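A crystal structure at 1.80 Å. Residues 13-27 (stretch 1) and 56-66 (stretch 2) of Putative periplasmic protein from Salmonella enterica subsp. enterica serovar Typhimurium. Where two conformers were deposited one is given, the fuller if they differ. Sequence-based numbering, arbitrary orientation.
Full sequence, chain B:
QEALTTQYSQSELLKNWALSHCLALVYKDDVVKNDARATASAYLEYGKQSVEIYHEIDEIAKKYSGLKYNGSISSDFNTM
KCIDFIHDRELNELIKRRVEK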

ATOM      1  N   LEU B  13      13.316   7.191   4.121  1.00 18.09           N
ATOM      2  CA  LEU B  13      12.801   7.640   2.801  1.00 16.76           C
ATOM      3  C   LEU B  13      12.912   6.522   1.760  1.00 16.72           C
ATOM      4  O   LEU B  13      12.010   6.322   0.946  1.00 15.93           O
ATOM      5  CB  LEU B  13      13.536   8.886   2.293  1.00 17.23           C
ATOM      6  CG  LEU B  13      13.325  10.221   3.003  1.00 18.27           C
ATOM      7  CD1 LEU B  13      14.344  11.242   2.494  1.00 18.38           C
ATOM      8  CD2 LEU B  13      11.889  10.739   2.777  1.00 17.97           C
ATOM      9  N   LEU B  14      14.029   5.808   1.769  1.00 17.34           N
ATOM     10  CA  LEU B  14      14.263   4.757   0.758  1.00 17.50           C
ATOM     11  C   LEU B  14      13.321   3.570   0.975  1.00 17.19           C
ATOM     12  O   LEU B  14      12.818   2.990   0.014  1.00 16.93           O
ATOM     13  CB  LEU B  14      15.727   4.302   0.774  1.00 17.78           C
ATOM     14  CG  LEU B  14      16.685   5.367   0.205  1.00 19.60           C
ATOM     15  CD1 LEU B  14      18.136   5.026   0.572  1.00 19.85           C
ATOM     16  CD2 LEU B  14      16.525   5.486  -1.297  1.00 21.00           C
ATOM     17  N   LYS B  15      13.085   3.225   2.229  1.00 16.96           N
ATOM     18  CA  LYS B  15      12.106   2.186   2.559  1.00 17.39           C
ATOM     19  C   LYS B  15      10.682   2.648   2.187  1.00 16.78           C
ATOM     20  O   LYS B  15       9.897   1.870   1.665  1.00 16.76           O
ATOM     21  CB  LYS B  15      12.205   1.823   4.041  1.00 19.36           C
ATOM     22  CG  LYS B  15      13.511   1.075   4.390  1.00 22.09           C
ATOM     23  CD  LYS B  15      13.814   1.116   5.886  1.00 28.64           C
ATOM     24  CE  LYS B  15      15.168   0.431   6.185  1.00 30.95           C
ATOM     25  NZ  LYS B  15      15.448   0.341   7.644  1.00 36.78           N
ATOM     26  N   ASN B  16      10.386   3.926   2.396  1.00 16.81           N
ATOM     27  CA  ASN B  16       9.063   4.470   2.023  1.00 16.41           C
ATOM     28  C   ASN B  16       8.874   4.452   0.527  1.00 16.49           C
ATOM     29  O   ASN B  16       7.783   4.113   0.034  1.00 16.64           O
ATOM     30  CB  ASN B  16       8.856   5.895   2.559  1.00 16.72           C
ATOM     31  CG  ASN B  16       8.746   5.967   4.077  1.00 17.12           C
ATOM     32  OD1 ASN B  16       8.651   4.960   4.777  1.00 17.89           O
ATOM     33  ND2 ASN B  16       8.770   7.191   4.597  1.00 18.43           N
ATOM     34  N   TRP B  17       9.939   4.844  -0.198  1.00 15.99           N
ATOM     35  CA  TRP B  17       9.986   4.734  -1.648  1.00 16.20           C
ATOM     36  C   TRP B  17       9.755   3.296  -2.094  1.00 16.19           C
ATOM     37  O   TRP B  17       8.959   3.043  -2.991  1.00 15.31           O
ATOM     38  CB  TRP B  17      11.321   5.274  -2.228  1.00 15.66           C
ATOM     39  CG  TRP B  17      11.219   5.487  -3.723  1.00 17.47           C
ATOM     40  CD1 TRP B  17      10.885   6.647  -4.349  1.00 17.65           C
ATOM     41  CD2 TRP B  17      11.402   4.510  -4.754  1.00 17.73           C
ATOM     42  NE1 TRP B  17      10.852   6.465  -5.704  1.00 16.52           N
ATOM     43  CE2 TRP B  17      11.161   5.160  -5.987  1.00 17.42           C
ATOM     44  CE3 TRP B  17      11.765   3.148  -4.758  1.00 18.24           C
ATOM     45  CZ2 TRP B  17      11.267   4.502  -7.231  1.00 16.59           C
ATOM     46  CZ3 TRP B  17      11.863   2.489  -5.985  1.00 17.17           C
ATOM     47  CH2 TRP B  17      11.625   3.167  -7.213  1.00 18.29           C
ATOM     48  N   ALA B  18      10.476   2.357  -1.488  1.00 15.83           N
ATOM     49  CA  ALA B  18      10.339   0.952  -1.871  1.00 16.57           C
ATOM     50  C   ALA B  18       8.865   0.491  -1.784  1.00 16.55           C
ATOM     51  O   ALA B  18       8.327  -0.134  -2.727  1.00 16.90           O
ATOM     52  CB  ALA B  18      11.250   0.080  -0.976  1.00 16.57           C
ATOM     53  N   LEU B  19       8.219   0.800  -0.669  1.00 16.44           N
ATOM     54  CA  LEU B  19       6.840   0.380  -0.464  1.00 17.12           C
ATOM     55  C   LEU B  19       5.876   1.014  -1.488  1.00 16.85           C
ATOM     56  O   LEU B  19       5.095   0.295  -2.144  1.00 16.57           O
ATOM     57  CB  LEU B  19       6.400   0.690   0.969  1.00 17.13           C
ATOM     58  CG  LEU B  19       4.925   0.416   1.302  1.00 18.72           C
ATOM     59  CD1 LEU B  19       4.527  -1.068   0.971  1.00 20.37           C
ATOM     60  CD2 LEU B  19       4.706   0.746   2.788  1.00 19.09           C
ATOM     61  N   SER B  20       5.945   2.340  -1.637  1.00 16.96           N
ATOM     62  CA  SER B  20       5.031   3.025  -2.555  0.60 17.34           C
ATOM     63  C   SER B  20       5.274   2.617  -3.999  1.00 17.43           C
ATOM     64  O   SER B  20       4.305   2.427  -4.745  1.00 17.91           O
ATOM     65  CB  SER B  20       5.050   4.552  -2.391  0.60 18.15           C
ATOM     66  OG  SER B  20       6.369   5.035  -2.289  0.60 17.32           O
ATOM     67  N   HIS B  21       6.543   2.451  -4.385  1.00 17.80           N
ATOM     68  CA  HIS B  21       6.855   1.999  -5.738  1.00 17.41           C
ATOM     69  C   HIS B  21       6.268   0.606  -6.001  1.00 17.92           C
ATOM     70  O   HIS B  21       5.686   0.362  -7.062  1.00 17.31           O
ATOM     71  CB  HIS B  21       8.365   1.998  -5.993  1.00 17.26           C
ATOM     72  CG  HIS B  21       8.728   1.524  -7.361  1.00 17.57           C
ATOM     73  ND1 HIS B  21       8.476   2.265  -8.494  1.00 17.82           N
ATOM     74  CD2 HIS B  21       9.303   0.373  -7.779  1.00 18.98           C
ATOM     75  CE1 HIS B  21       8.893   1.593  -9.554  1.00 20.47           C
ATOM     76  NE2 HIS B  21       9.379   0.431  -9.146  1.00 20.43           N
ATOM     77  N   CYS B  22       6.434  -0.296  -5.037  1.00 17.86           N
ATOM     78  CA  CYS B  22       5.911  -1.653  -5.215  1.00 18.21           C
ATOM     79  C   CYS B  22       4.383  -1.626  -5.384  1.00 17.99           C
ATOM     80  O   CYS B  22       3.821  -2.336  -6.238  1.00 17.60           O
ATOM     81  CB  CYS B  22       6.306  -2.514  -4.027  1.00 18.77           C
ATOM     82  SG  CYS B  22       5.731  -4.219  -4.159  1.00 20.07           S
ATOM     83  N   LEU B  23       3.722  -0.786  -4.595  1.00 17.54           N
ATOM     84  CA  LEU B  23       2.254  -0.658  -4.706  1.00 18.30           C
ATOM     85  C   LEU B  23       1.866  -0.124  -6.097  1.00 19.38           C
ATOM     86  O   LEU B  23       0.892  -0.594  -6.708  1.00 20.49           O
ATOM     87  CB  LEU B  23       1.719   0.220  -3.568  1.00 17.90           C
ATOM     88  CG  LEU B  23       1.867  -0.331  -2.145  1.00 17.08           C
ATOM     89  CD1 LEU B  23       1.494   0.753  -1.082  1.00 18.84           C
ATOM     90  CD2 LEU B  23       1.005  -1.628  -1.963  1.00 18.55           C
ATOM     91  N   ALA B  24       2.661   0.816  -6.622  1.00 18.91           N
ATOM     92  CA  ALA B  24       2.477   1.314  -7.986  1.00 20.22           C
ATOM     93  C   ALA B  24       2.642   0.221  -9.035  1.00 21.16           C
ATOM     94  O   ALA B  24       2.049   0.296 -10.109  1.00 23.21           O
ATOM     95  CB  ALA B  24       3.462   2.451  -8.284  1.00 20.08           C
ATOM     96  N   LEU B  25       3.494  -0.768  -8.751  1.00 20.00           N
ATOM     97  CA  LEU B  25       3.644  -1.897  -9.665  1.00 20.87           C
ATOM     98  C   LEU B  25       2.489  -2.899  -9.646  1.00 21.60           C
ATOM     99  O   LEU B  25       2.086  -3.396 -10.705  1.00 22.22           O
ATOM    100  CB  LEU B  25       4.942  -2.671  -9.383  1.00 20.69           C
ATOM    101  CG  LEU B  25       6.276  -1.936  -9.549  1.00 21.21           C
ATOM    102  CD1 LEU B  25       7.440  -2.879  -9.189  1.00 21.81           C
ATOM    103  CD2 LEU B  25       6.422  -1.391 -10.959  1.00 23.74           C
ATOM    104  N   VAL B  26       2.005  -3.248  -8.464  1.00 19.80           N
ATOM    105  CA  VAL B  26       1.099  -4.395  -8.335  1.00 21.75           C
ATOM    106  C   VAL B  26      -0.375  -4.106  -8.635  1.00 22.98           C
ATOM    107  O   VAL B  26      -1.107  -5.004  -9.030  1.00 24.76           O
ATOM    108  CB  VAL B  26       1.228  -5.141  -6.969  1.00 21.16           C
ATOM    109  CG1 VAL B  26       2.696  -5.651  -6.744  1.00 21.96           C
ATOM    110  CG2 VAL B  26       0.774  -4.268  -5.805  1.00 19.14           C
ATOM    111  N   TYR B  27      -0.797  -2.866  -8.446  1.00 23.31           N
ATOM    112  CA  TYR B  27      -2.212  -2.520  -8.586  1.00 25.21           C
ATOM    113  C   TYR B  27      -2.520  -2.126 -10.028  1.00 27.36           C
ATOM    114  O   TYR B  27      -1.684  -1.500 -10.676  1.00 29.29           O
ATOM    115  CB  TYR B  27      -2.529  -1.347  -7.662  1.00 24.23           C
ATOM    116  CG  TYR B  27      -2.510  -1.654  -6.170  1.00 23.32           C
ATOM    117  CD1 TYR B  27      -3.034  -2.858  -5.651  1.00 21.42           C
ATOM    118  CD2 TYR B  27      -2.008  -0.713  -5.284  1.00 21.00           C
ATOM    119  CE1 TYR B  27      -3.038  -3.096  -4.264  1.00 21.22           C
ATOM    120  CE2 TYR B  27      -2.020  -0.924  -3.908  1.00 22.31           C
ATOM    121  CZ  TYR B  27      -2.518  -2.119  -3.400  1.00 21.97           C
ATOM    122  OH  TYR B  27      -2.503  -2.256  -2.028  1.00 20.53           O
ATOM    123  N   GLU B  56      17.605  -0.035  -8.631  1.00 18.40           N
ATOM    124  CA  GLU B  56      17.925  -1.322  -7.991  1.00 19.23           C
ATOM    125  C   GLU B  56      16.815  -1.779  -7.020  1.00 18.70           C
ATOM    126  O   GLU B  56      16.511  -2.966  -6.936  1.00 19.34           O
ATOM    127  CB  GLU B  56      19.263  -1.239  -7.251  1.00 19.78           C
ATOM    128  CG  GLU B  56      19.837  -2.628  -6.871  1.00 21.34           C
ATOM    129  CD  GLU B  56      20.102  -3.577  -8.040  1.00 25.99           C
ATOM    130  OE1 GLU B  56      20.090  -3.176  -9.238  1.00 25.01           O
ATOM    131  OE2 GLU B  56      20.371  -4.773  -7.752  1.00 27.05           O
ATOM    132  N   ILE B  57      16.247  -0.847  -6.267  1.00 17.15           N
ATOM    133  CA  ILE B  57      15.067  -1.147  -5.441  1.00 17.21           C
ATOM    134  C   ILE B  57      13.951  -1.743  -6.322  1.00 18.68           C
ATOM    135  O   ILE B  57      13.337  -2.757  -5.968  1.00 18.49           O
ATOM    136  CB  ILE B  57      14.573   0.085  -4.670  1.00 16.81           C
ATOM    137  CG1 ILE B  57      15.640   0.489  -3.647  1.00 16.68           C
ATOM    138  CG2 ILE B  57      13.233  -0.225  -3.943  1.00 16.24           C
ATOM    139  CD1 ILE B  57      15.397   1.854  -2.914  1.00 17.45           C
ATOM    140  N   ASP B  58      13.709  -1.115  -7.468  1.00 18.12           N
ATOM    141  CA  ASP B  58      12.778  -1.677  -8.471  1.00 19.93           C
ATOM    142  C   ASP B  58      13.127  -3.095  -8.918  1.00 21.06           C
ATOM    143  O   ASP B  58      12.217  -3.924  -9.052  1.00 21.32           O
ATOM    144  CB  ASP B  58      12.677  -0.756  -9.694  1.00 20.28           C
ATOM    145  CG  ASP B  58      11.832  -1.347 -10.818  1.00 23.67           C
ATOM    146  OD1 ASP B  58      10.579  -1.344 -10.701  1.00 23.89           O
ATOM    147  OD2 ASP B  58      12.417  -1.804 -11.831  1.00 25.68           O
ATOM    148  N   GLU B  59      14.411  -3.384  -9.161  1.00 20.96           N
ATOM    149  CA  GLU B  59      14.820  -4.751  -9.537  1.00 23.00           C
ATOM    150  C   GLU B  59      14.377  -5.771  -8.491  1.00 22.41           C
ATOM    151  O   GLU B  59      13.929  -6.887  -8.832  1.00 22.79           O
ATOM    152  CB  GLU B  59      16.345  -4.849  -9.747  1.00 24.24           C
ATOM    153  CG  GLU B  59      16.852  -4.147 -10.999  1.00 26.00           C
ATOM    154  CD  GLU B  59      16.336  -4.788 -12.278  1.00 33.59           C
ATOM    155  OE1 GLU B  59      16.146  -4.053 -13.267  1.00 39.63           O
ATOM    156  OE2 GLU B  59      16.146  -6.017 -12.302  1.00 34.17           O
ATOM    157  N   ILE B  60      14.506  -5.400  -7.220  1.00 20.96           N
ATOM    158  CA  ILE B  60      14.098  -6.305  -6.129  1.00 21.63           C
ATOM    159  C   ILE B  60      12.578  -6.371  -6.039  1.00 21.06           C
ATOM    160  O   ILE B  60      12.016  -7.458  -5.874  1.00 21.09           O
ATOM    161  CB  ILE B  60      14.738  -5.925  -4.764  1.00 21.50           C
ATOM    162  CG1 ILE B  60      16.262  -5.829  -4.917  1.00 21.84           C
ATOM    163  CG2 ILE B  60      14.334  -6.939  -3.661  1.00 21.18           C
ATOM    164  CD1 ILE B  60      16.984  -5.200  -3.680  1.00 23.73           C
ATOM    165  N   ALA B  61      11.925  -5.214  -6.186  1.00 19.97           N
ATOM    166  CA  ALA B  61      10.465  -5.146  -6.136  1.00 21.01           C
ATOM    167  C   ALA B  61       9.863  -6.088  -7.172  1.00 22.47           C
ATOM    168  O   ALA B  61       8.851  -6.745  -6.890  1.00 22.86           O
ATOM    169  CB  ALA B  61       9.971  -3.718  -6.363  1.00 19.73           C
ATOM    170  N   LYS B  62      10.488  -6.156  -8.350  1.00 23.52           N
ATOM    171  CA  LYS B  62       9.947  -6.986  -9.424  0.60 25.14           C
ATOM    172  C   LYS B  62      10.014  -8.484  -9.100  1.00 25.99           C
ATOM    173  O   LYS B  62       9.245  -9.272  -9.664  1.00 27.31           O
ATOM    174  CB  LYS B  62      10.589  -6.630 -10.775  0.60 26.03           C
ATOM    175  CG  LYS B  62      10.139  -5.258 -11.325  0.60 25.97           C
ATOM    176  CD  LYS B  62      10.944  -4.851 -12.550  0.60 27.82           C
ATOM    177  CE  LYS B  62      10.498  -3.534 -13.197  0.60 28.41           C
ATOM    178  NZ  LYS B  62       9.136  -3.082 -12.798  0.60 30.57           N
ATOM    179  N   LYS B  63      10.885  -8.880  -8.165  1.00 26.13           N
ATOM    180  CA  LYS B  63      10.969 -10.282  -7.729  1.00 27.10           C
ATOM    181  C   LYS B  63       9.718 -10.642  -6.907  1.00 25.86           C
ATOM    182  O   LYS B  63       9.386 -11.820  -6.770  1.00 26.94           O
ATOM    183  CB  LYS B  63      12.212 -10.533  -6.873  1.00 27.84           C
ATOM    184  CG  LYS B  63      13.541 -10.385  -7.628  1.00 30.85           C
ATOM    185  CD  LYS B  63      14.718 -10.404  -6.662  1.00 34.28           C
ATOM    186  CE  LYS B  63      16.019 -10.158  -7.426  1.00 39.68           C
ATOM    187  NZ  LYS B  63      17.163 -10.769  -6.702  1.00 42.96           N
ATOM    188  N   TYR B  64       9.053  -9.627  -6.359  1.00 22.71           N
ATOM    189  CA  TYR B  64       7.845  -9.814  -5.538  1.00 22.09           C
ATOM    190  C   TYR B  64       6.598  -9.516  -6.357  1.00 22.32           C
ATOM    191  O   TYR B  64       5.599 -10.203  -6.212  1.00 21.97           O
ATOM    192  CB  TYR B  64       7.875  -8.909  -4.280  1.00 20.09           C
ATOM    193  CG  TYR B  64       8.847  -9.453  -3.253  1.00 21.05           C
ATOM    194  CD1 TYR B  64       8.403 -10.315  -2.237  1.00 19.92           C
ATOM    195  CD2 TYR B  64      10.226  -9.144  -3.328  1.00 19.77           C
ATOM    196  CE1 TYR B  64       9.312 -10.874  -1.315  1.00 22.33           C
ATOM    197  CE2 TYR B  64      11.137  -9.682  -2.405  1.00 21.29           C
ATOM    198  CZ  TYR B  64      10.671 -10.544  -1.401  1.00 22.76           C
ATOM    199  OH  TYR B  64      11.558 -11.103  -0.495  1.00 22.53           O
ATOM    200  N   SER B  65       6.667  -8.489  -7.214  1.00 23.17           N
ATOM    201  CA  SER B  65       5.478  -8.039  -7.939  1.00 23.85           C
ATOM    202  C   SER B  65       5.032  -9.098  -8.949  1.00 24.85           C
ATOM    203  O   SER B  65       3.849  -9.154  -9.299  1.00 26.11           O
ATOM    204  CB  SER B  65       5.695  -6.668  -8.611  1.00 24.02           C
ATOM    205  OG  SER B  65       6.712  -6.743  -9.592  1.00 26.82           O
ATOM    206  N   GLY B  66       5.965  -9.949  -9.377  1.00 24.61           N
ATOM    207  CA  GLY B  66       5.698 -11.010 -10.356  1.00 25.78           C
ATOM    208  C   GLY B  66       5.263 -12.335  -9.743  1.00 25.59           C
ATOM    209  O   GLY B  66       4.965 -13.297 -10.461  1.00 26.83           O
TER

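The helix that runs to V26 and the helical part of stretch 2 pack at a crossing angle of -47°, their axes approaching to 9.9 Å and their contact burying 478 Å² in total. I57 contributes the most, 92 Å². Its CA-to-CB bond points toward the first helix, and the m, t rotamer spreads its branches over three residues: I57 CG2 lies 3.6 Å from A18 CB and 3.7 Å from W17 CZ3, at the indole edge, while I57 CD1 reaches to 4.1 Å from L14 CD2.

L25, covering 60 Å², is a knob seated among D58, A61, K62 and S65. L25 CD1 rests 3.9 Å from A61 CB and 4.0 Å from S65 OG, and L25 CD2 lies 3.7 Å from K62 NZ. S65, with 54 Å² covered, also packs its CB 3.7 Å from V26 CG1.

Between I57 and the L25 site, H21 NE2 donates the only hydrogen bond between the stretches, short and nearly linear, to D58 OD1 (2.6 Å, 171°). H21 points toward the second helix, chi1 at t; D58 starts sideways but its end comes nearer, meeting the imidazole edge, whose N-H gives the buried acid a partner. Within stretch 2, K62 NZ also donates to D58 OD1 at 3.1 Å, as part of a salt bridge, so OD1 receives two donors.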